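Local coordinates for SusD-like protein BACOVA_02651 (Bacteroides ovatus, PDB 5E75) that binds polysaccharide at the cell surface and probably captures xyloglucan before it is carried into the periplasm for degradation, at residues Thr326-Lys331 against Asp450-Asp455; Leu460-Tyr465 against Glu477-Pro482; Gly308-Tyr313 against Gly320-Gly325. All coordinates share one frame; numbering follows the deposited sequence.

Overall arrangement
Along the chain the contacts come in series: contact 3 closes first, contact 1 follows, and contact 2 opens last. Contacts 1 and 2 have centres about 11 Å apart and share the three-stranded antiparallel sheet 451-454, 460-465, 472-474, the first on an outer strand and the second on the central one. Contact 3 is a separate two-stranded hairpin whose centre lies about 12 Å from that of contact 1 and about 23 Å from that of contact 2. Residues 326-331 leave the hairpin directly and touch the sheet, so contact 1 bridges the other two. All three lie on the same side of the centre of this largely helical, SusD-family polysaccharide-binding protein.

Contact 1. Residues Thr326-Lys331 against Asp450-Asp455; sequences TASPIK and DAIIKD
One carbonyl does most of the joining. T326 O accepts the backbone N-H of I452 at 2.8 Å from I452 N, with an angle of 156° at the hydrogen; the donor sits above the carbonyl plane, not along a lone pair. The same oxygen takes a CA-H contact from A451, its CA 3.3 Å away, so two neighbouring groups of the strand grip one acceptor. The branched side chain of T326 lies alongside the bulged start of the strand. Its OG1, held in the crowded position between N and the carbonyl carbon (chi1 63°), faces D450 O at 3.4 Å, a weak hydrogen bond at best.

A bridging water extends the join: it donates to A327 O at 2.7 Å and to I452 O at 2.7 Å, satisfying two carbonyls that do not meet directly. The CD1 tip of I452 touches S328 OG at 3.9 Å. A small hydroxyl suits this buried spot because it turns to G284 O for its hydrogen bond, leaving its flank to the methyl. The branched hydrocarbon of I452 suits a buried strand position between S328 and F462, its CG1 beside the backbone N (chi1 -61°).

D450 and A451 together face G463 as a classic beta bulge at the start of strand 451-454. This outer strand pairs with strand 460-465, while residues 326-328 run on to strand 283-284.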
# COMPACT_ATOMS: atom_id res chain seq x y z
N THR A 326 -24.05 7.95 -9.88
CA THR A 326 -23.30 8.51 -11.00
C THR A 326 -21.94 9.03 -10.57
O THR A 326 -21.37 9.89 -11.21
CB THR A 326 -24.08 9.65 -11.69
OG1 THR A 326 -24.28 10.74 -10.78
CG2 THR A 326 -25.44 9.15 -12.17
N ALA A 327 -21.44 8.48 -9.48
CA ALA A 327 -20.11 8.82 -8.98
C ALA A 327 -19.19 7.59 -9.07
O ALA A 327 -19.35 6.75 -9.96
CB ALA A 327 -20.22 9.36 -7.58
N SER A 328 -18.20 7.49 -8.18
CA SER A 328 -17.21 6.43 -8.29
C SER A 328 -16.73 6.00 -6.90
O SER A 328 -15.53 5.98 -6.62
CB SER A 328 -16.05 6.88 -9.19
OG SER A 328 -15.59 8.17 -8.83
N PRO A 329 -17.66 5.64 -6.01
CA PRO A 329 -17.24 5.30 -4.65
C PRO A 329 -16.38 4.03 -4.60
O PRO A 329 -16.35 3.20 -5.52
CB PRO A 329 -18.57 5.13 -3.91
CG PRO A 329 -19.59 4.79 -4.97
CD PRO A 329 -19.12 5.52 -6.20
N ILE A 330 -15.68 3.89 -3.49
CA ILE A 330 -14.73 2.80 -3.31
C ILE A 330 -15.46 1.45 -3.22
O ILE A 330 -16.42 1.29 -2.47
CB ILE A 330 -13.88 3.04 -2.04
CG1 ILE A 330 -13.06 4.33 -2.15
CG2 ILE A 330 -12.98 1.84 -1.76
CD1 ILE A 330 -12.48 4.80 -0.83
N LYS A 331 -14.96 0.46 -3.96
CA LYS A 331 -15.36 -0.94 -3.80
C LYS A 331 -14.31 -1.76 -3.05
O LYS A 331 -14.64 -2.57 -2.19
CB LYS A 331 -15.66 -1.61 -5.15
CG LYS A 331 -15.83 -3.15 -5.08
CD LYS A 331 -17.02 -3.60 -4.24
CE LYS A 331 -16.90 -5.06 -3.82
NZ LYS A 331 -15.83 -5.24 -2.81
N ASP A 450 -19.62 15.73 -11.37
CA ASP A 450 -20.88 15.28 -10.79
C ASP A 450 -21.36 13.95 -11.33
O ASP A 450 -21.98 13.17 -10.60
CB ASP A 450 -21.98 16.29 -11.09
CG ASP A 450 -21.94 17.49 -10.19
OD1 ASP A 450 -21.29 17.45 -9.12
OD2 ASP A 450 -22.60 18.49 -10.54
N ALA A 451 -21.13 13.70 -12.62
CA ALA A 451 -21.67 12.52 -13.26
C ALA A 451 -20.66 11.79 -14.11
O ALA A 451 -20.02 12.36 -14.99
CB ALA A 451 -22.90 12.89 -14.12
N ILE A 452 -20.55 10.50 -13.83
CA ILE A 452 -19.76 9.58 -14.62
C ILE A 452 -20.72 8.49 -15.07
O ILE A 452 -21.35 7.83 -14.25
CB ILE A 452 -18.63 8.97 -13.78
CG1 ILE A 452 -17.70 10.09 -13.29
CG2 ILE A 452 -17.86 7.95 -14.60
CD1 ILE A 452 -16.64 9.61 -12.33
N ILE A 453 -20.88 8.35 -16.38
CA ILE A 453 -21.82 7.38 -16.94
C ILE A 453 -21.14 6.56 -18.03
O ILE A 453 -20.02 6.86 -18.42
CB ILE A 453 -23.08 8.07 -17.49
CG1 ILE A 453 -22.73 9.02 -18.63
CG2 ILE A 453 -23.77 8.84 -16.37
CD1 ILE A 453 -23.95 9.61 -19.34
N LYS A 454 -21.82 5.51 -18.50
CA LYS A 454 -21.28 4.65 -19.55
C LYS A 454 -22.10 4.69 -20.83
O LYS A 454 -23.31 4.88 -20.78
CB LYS A 454 -21.22 3.21 -19.09
CG LYS A 454 -20.23 2.99 -18.00
CD LYS A 454 -20.49 1.70 -17.29
CE LYS A 454 -19.68 1.66 -16.00
NZ LYS A 454 -20.06 0.54 -15.14
N ASP A 455 -21.42 4.51 -21.96
CA ASP A 455 -22.10 4.32 -23.23
C ASP A 455 -22.31 2.83 -23.52
O ASP A 455 -21.92 1.97 -22.73
CB ASP A 455 -21.35 5.01 -24.39
CG ASP A 455 -19.95 4.45 -24.63
OD1 ASP A 455 -19.70 3.25 -24.38
OD2 ASP A 455 -19.09 5.22 -25.08
O HOH W 1 -20.49 6.04 -12.35

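Contact 2. Residues Leu460-Tyr465 against Glu477-Pro482; sequences LHFGKY and EYYTAP
No hydrogen bond crosses between strand 460-465 and residues 477-482; the contact is van der Waals packing, mostly of side chains, with the G463 backbone and the carbonyls of F462 and Y478 joining in, and its two halves differ in character. The tighter half belongs to F462 and Y479. The CB of F462 meets the phenol end of Y479 obliquely, with CE1 at 3.7 Å from F462 CB and the hydroxyl OH at 3.7 Å from the same carbon. Y479 starts out away from the strand, but its length brings the ring tip back. Its chi2 of -6° turns the ring nearly into the CA-CB-CG plane, so that the CE1 edge points at the backbone: F462 O lies in the plane of the ring at that edge, 3.9 Å from CE1, and G463 N is near the plane too. A tyrosine suits the place, being long enough to return to the strand and flat enough to set an edge against these two backbone atoms.

G463 lies between the halves, its CA 4.3 Å from Y478 CB. Its backbone angles (175/-137°) are extended in a way glycine tolerates best, and it faces the bulge at D450 and A451.

The looser, partly exposed half is K464 against Y478. The aliphatic chain of the lysine crosses the tyrosine at about a right angle, obliquely to the ring, with CD 3.8 Å from Y478 CD1 and CG 3.8 Å from Y478 CB. A bend at chi3 leads NZ onward, so methylenes alone do the touching.

Strand 460-465 is the middle of its sheet, between 451-454 and 472-474. Helix 286-291 packs against the tight half, I286 touching both F462 and Y479, while Y478 meets L473 of strand 472-474.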
# COMPACT_ATOMS: atom_id res chain seq x y z
N LEU A 460 -16.42 4.94 -20.17
CA LEU A 460 -16.79 5.97 -19.20
C LEU A 460 -16.83 7.36 -19.83
O LEU A 460 -15.97 7.70 -20.64
CB LEU A 460 -15.80 5.97 -18.04
CG LEU A 460 -15.81 4.75 -17.14
CD1 LEU A 460 -14.68 4.89 -16.14
CD2 LEU A 460 -17.13 4.55 -16.43
N HIS A 461 -17.82 8.16 -19.43
CA HIS A 461 -17.93 9.55 -19.86
C HIS A 461 -18.08 10.42 -18.62
O HIS A 461 -18.77 10.05 -17.67
CB HIS A 461 -19.12 9.72 -20.81
CG HIS A 461 -18.96 8.96 -22.09
ND1 HIS A 461 -18.43 9.52 -23.23
CD2 HIS A 461 -19.23 7.67 -22.39
CE1 HIS A 461 -18.39 8.61 -24.18
NE2 HIS A 461 -18.87 7.47 -23.70
N PHE A 462 -17.40 11.56 -18.64
CA PHE A 462 -17.25 12.43 -17.47
C PHE A 462 -17.89 13.78 -17.74
O PHE A 462 -17.64 14.40 -18.78
CB PHE A 462 -15.76 12.63 -17.13
CG PHE A 462 -15.00 11.34 -16.91
CD1 PHE A 462 -14.44 10.66 -17.97
CD2 PHE A 462 -14.85 10.82 -15.64
CE1 PHE A 462 -13.74 9.48 -17.77
CE2 PHE A 462 -14.16 9.64 -15.44
CZ PHE A 462 -13.62 8.97 -16.50
N GLY A 463 -18.71 14.24 -16.80
CA GLY A 463 -19.36 15.53 -16.93
C GLY A 463 -20.34 15.79 -15.81
O GLY A 463 -20.07 15.52 -14.64
N LYS A 464 -21.52 16.31 -16.15
CA LYS A 464 -22.53 16.62 -15.15
C LYS A 464 -23.90 16.55 -15.79
O LYS A 464 -24.01 16.40 -17.01
CB LYS A 464 -22.31 18.01 -14.56
CG LYS A 464 -22.62 19.16 -15.51
CD LYS A 464 -22.24 20.50 -14.90
CE LYS A 464 -23.33 21.03 -13.98
NZ LYS A 464 -22.89 22.24 -13.24
N TYR A 465 -24.93 16.64 -14.97
CA TYR A 465 -26.29 16.77 -15.50
C TYR A 465 -26.70 18.24 -15.55
O TYR A 465 -26.17 19.07 -14.82
CB TYR A 465 -27.28 15.96 -14.67
CG TYR A 465 -27.17 14.47 -14.89
CD1 TYR A 465 -27.52 13.90 -16.11
CD2 TYR A 465 -26.70 13.64 -13.89
CE1 TYR A 465 -27.41 12.53 -16.31
CE2 TYR A 465 -26.59 12.29 -14.08
CZ TYR A 465 -26.94 11.73 -15.29
OH TYR A 465 -26.83 10.38 -15.46
N GLU A 477 -15.08 21.08 -19.27
CA GLU A 477 -15.68 22.37 -18.93
C GLU A 477 -16.76 22.21 -17.86
O GLU A 477 -17.15 23.18 -17.20
CB GLU A 477 -16.24 23.05 -20.19
CG GLU A 477 -17.34 22.29 -20.91
CD GLU A 477 -16.81 21.30 -21.95
OE1 GLU A 477 -15.68 20.78 -21.79
OE2 GLU A 477 -17.54 21.03 -22.93
N TYR A 478 -17.22 20.97 -17.66
CA TYR A 478 -18.27 20.69 -16.68
C TYR A 478 -17.74 20.06 -15.40
O TYR A 478 -18.52 19.75 -14.50
CB TYR A 478 -19.33 19.78 -17.30
CG TYR A 478 -20.02 20.42 -18.47
CD1 TYR A 478 -20.91 21.46 -18.28
CD2 TYR A 478 -19.77 19.99 -19.76
CE1 TYR A 478 -21.54 22.06 -19.36
CE2 TYR A 478 -20.39 20.58 -20.84
CZ TYR A 478 -21.28 21.61 -20.63
OH TYR A 478 -21.91 22.21 -21.70
N TYR A 479 -16.43 19.86 -15.31
CA TYR A 479 -15.83 19.37 -14.08
C TYR A 479 -15.89 20.45 -13.02
O TYR A 479 -15.97 21.64 -13.33
CB TYR A 479 -14.35 18.99 -14.27
CG TYR A 479 -14.03 17.91 -15.28
CD1 TYR A 479 -15.03 17.17 -15.91
CD2 TYR A 479 -12.71 17.62 -15.59
CE1 TYR A 479 -14.71 16.19 -16.84
CE2 TYR A 479 -12.39 16.65 -16.50
CZ TYR A 479 -13.38 15.94 -17.12
OH TYR A 479 -13.03 14.98 -18.03
N THR A 480 -15.85 20.03 -11.76
CA THR A 480 -15.71 20.95 -10.65
C THR A 480 -14.22 21.13 -10.41
O THR A 480 -13.51 20.18 -10.08
CB THR A 480 -16.40 20.40 -9.38
OG1 THR A 480 -17.79 20.16 -9.66
CG2 THR A 480 -16.27 21.36 -8.22
N ALA A 481 -13.72 22.34 -10.62
CA ALA A 481 -12.31 22.62 -10.40
C ALA A 481 -12.01 22.82 -8.92
O ALA A 481 -12.88 23.24 -8.15
CB ALA A 481 -11.86 23.83 -11.21
N PRO A 482 -10.79 22.50 -8.49
CA PRO A 482 -10.43 22.70 -7.09
C PRO A 482 -10.32 24.19 -6.75
O PRO A 482 -10.15 25.01 -7.64
CB PRO A 482 -9.05 22.03 -6.99
CG PRO A 482 -8.55 21.97 -8.38
CD PRO A 482 -9.74 21.79 -9.25

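Contact 3. Residues Gly308-Tyr313 against Gly320-Gly325; sequences GSYYSY and GYTYKG
Y310 leans its ring along the neighbouring strand, its edge against T322 and its hydroxyl end against G320. With CG anti to the backbone N (chi1 175°), the ring is placed so that its CD1 edge meets T322 OG1, which lies in the ring plane, at 3.5 Å, and its hydroxyl end comes up beside G320, OH to CA 3.7 Å. That hydroxyl is bonded to G319 O. Glycine suits position 320 twice over: a positive phi of 95° would press a beta carbon on the preceding carbonyl, and the same carbon would run into Y310 OH and Y311 O. T322 crosses Y310 at about a right angle and sends its CG2 the other way, against the carbonyls of G308 and S309.

The two segments form an antiparallel beta hairpin, strands 310-311 and 321-322 making a sheet of their own. Y310 with T322 is a non-hydrogen-bonded pair; Y311 with Y321 is the hydrogen-bonded one, Y311 N to Y321 O at 2.8 Å and Y321 N to Y311 O at 2.9 Å. Pairing continues beyond the strands, with Y323 N donating to S309 O at 3.1 Å and G308 N donating to Y323 O at 2.8 Å, the latter two nearly along the C=O axes. G308 has a positive phi, again a glycine conformation.

On the buried face, opposite Y310 and T322, Y311 and Y321 point the same way and lie side by side, Y311 CD1 to Y321 CD2 being 4.2 Å. Their phenol ends are polar and each finds a partner: Y311 OH bonds N301 O, Y321 OH bonds E271 OE2. F305 meets the Y311 ring edge-to-face. G325 N lies over the centre of one face of the Y323 ring, 3.5 Å above its plane, while the Y323 hydroxyl accepts the N-H of A327.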
# COMPACT_ATOMS: atom_id res chain seq x y z
N GLY A 308 -24.09 1.22 -13.14
CA GLY A 308 -24.51 0.01 -13.82
C GLY A 308 -23.67 -1.23 -13.55
O GLY A 308 -24.02 -2.32 -13.97
N SER A 309 -22.56 -1.09 -12.82
CA SER A 309 -21.75 -2.25 -12.50
C SER A 309 -22.48 -3.16 -11.51
O SER A 309 -23.06 -2.68 -10.53
CB SER A 309 -20.40 -1.85 -11.92
OG SER A 309 -19.59 -1.25 -12.93
N TYR A 310 -22.42 -4.46 -11.80
CA TYR A 310 -23.10 -5.50 -11.02
C TYR A 310 -22.13 -6.38 -10.26
O TYR A 310 -21.08 -6.76 -10.76
CB TYR A 310 -24.01 -6.35 -11.94
CG TYR A 310 -24.66 -7.52 -11.24
CD1 TYR A 310 -25.75 -7.36 -10.40
CD2 TYR A 310 -24.15 -8.80 -11.39
CE1 TYR A 310 -26.33 -8.43 -9.75
CE2 TYR A 310 -24.71 -9.87 -10.75
CZ TYR A 310 -25.79 -9.68 -9.93
OH TYR A 310 -26.34 -10.78 -9.28
N TYR A 311 -22.50 -6.67 -9.02
CA TYR A 311 -21.70 -7.48 -8.09
C TYR A 311 -22.55 -8.63 -7.57
O TYR A 311 -23.45 -8.42 -6.75
CB TYR A 311 -21.22 -6.60 -6.93
CG TYR A 311 -20.38 -5.45 -7.41
CD1 TYR A 311 -20.96 -4.32 -7.97
CD2 TYR A 311 -19.00 -5.50 -7.34
CE1 TYR A 311 -20.19 -3.28 -8.46
CE2 TYR A 311 -18.21 -4.47 -7.83
CZ TYR A 311 -18.81 -3.35 -8.38
OH TYR A 311 -18.10 -2.29 -8.89
N SER A 312 -22.27 -9.86 -7.99
CA SER A 312 -23.05 -11.00 -7.53
C SER A 312 -22.82 -11.31 -6.06
O SER A 312 -23.65 -11.97 -5.42
CB SER A 312 -22.71 -12.23 -8.35
OG SER A 312 -21.34 -12.55 -8.21
N TYR A 313 -21.70 -10.82 -5.52
CA TYR A 313 -21.22 -11.21 -4.20
C TYR A 313 -21.40 -10.13 -3.13
O TYR A 313 -20.93 -10.28 -1.99
CB TYR A 313 -19.74 -11.64 -4.32
CG TYR A 313 -18.79 -10.58 -4.83
CD1 TYR A 313 -18.53 -10.44 -6.19
CD2 TYR A 313 -18.11 -9.75 -3.96
CE1 TYR A 313 -17.64 -9.47 -6.66
CE2 TYR A 313 -17.23 -8.78 -4.42
CZ TYR A 313 -17.00 -8.64 -5.77
OH TYR A 313 -16.10 -7.69 -6.20
N GLY A 320 -27.66 -9.96 -5.53
CA GLY A 320 -26.53 -9.17 -5.99
C GLY A 320 -26.86 -7.69 -5.95
O GLY A 320 -27.98 -7.30 -5.66
N TYR A 321 -25.86 -6.87 -6.25
CA TYR A 321 -25.96 -5.42 -6.14
C TYR A 321 -25.54 -4.73 -7.43
O TYR A 321 -24.49 -5.05 -8.01
CB TYR A 321 -25.04 -4.91 -5.01
CG TYR A 321 -24.96 -3.40 -4.93
CD1 TYR A 321 -25.98 -2.66 -4.37
CD2 TYR A 321 -23.86 -2.72 -5.42
CE1 TYR A 321 -25.91 -1.28 -4.31
CE2 TYR A 321 -23.78 -1.36 -5.36
CZ TYR A 321 -24.80 -0.63 -4.81
OH TYR A 321 -24.69 0.73 -4.76
N THR A 322 -26.35 -3.77 -7.86
CA THR A 322 -26.01 -2.91 -8.97
C THR A 322 -25.87 -1.49 -8.45
O THR A 322 -26.78 -0.97 -7.81
CB THR A 322 -27.12 -2.92 -10.04
OG1 THR A 322 -27.28 -4.25 -10.54
CG2 THR A 322 -26.78 -2.00 -11.18
N TYR A 323 -24.74 -0.85 -8.73
CA TYR A 323 -24.57 0.55 -8.37
C TYR A 323 -25.34 1.42 -9.35
O TYR A 323 -25.14 1.33 -10.56
CB TYR A 323 -23.08 0.93 -8.39
CG TYR A 323 -22.83 2.40 -8.14
CD1 TYR A 323 -23.05 2.96 -6.90
CD2 TYR A 323 -22.36 3.22 -9.15
CE1 TYR A 323 -22.83 4.32 -6.67
CE2 TYR A 323 -22.11 4.55 -8.93
CZ TYR A 323 -22.35 5.10 -7.70
OH TYR A 323 -22.12 6.44 -7.49
N LYS A 324 -26.22 2.27 -8.82
CA LYS A 324 -27.11 3.07 -9.67
C LYS A 324 -26.86 4.56 -9.55
O LYS A 324 -27.59 5.38 -10.13
CB LYS A 324 -28.57 2.74 -9.34
CG LYS A 324 -28.91 1.31 -9.71
CD LYS A 324 -30.29 0.91 -9.23
CE LYS A 324 -30.57 -0.53 -9.58
NZ LYS A 324 -31.96 -0.93 -9.24
N GLY A 325 -25.83 4.94 -8.79
CA GLY A 325 -25.41 6.32 -8.72
C GLY A 325 -24.62 6.75 -9.94
O GLY A 325 -24.50 6.00 -10.91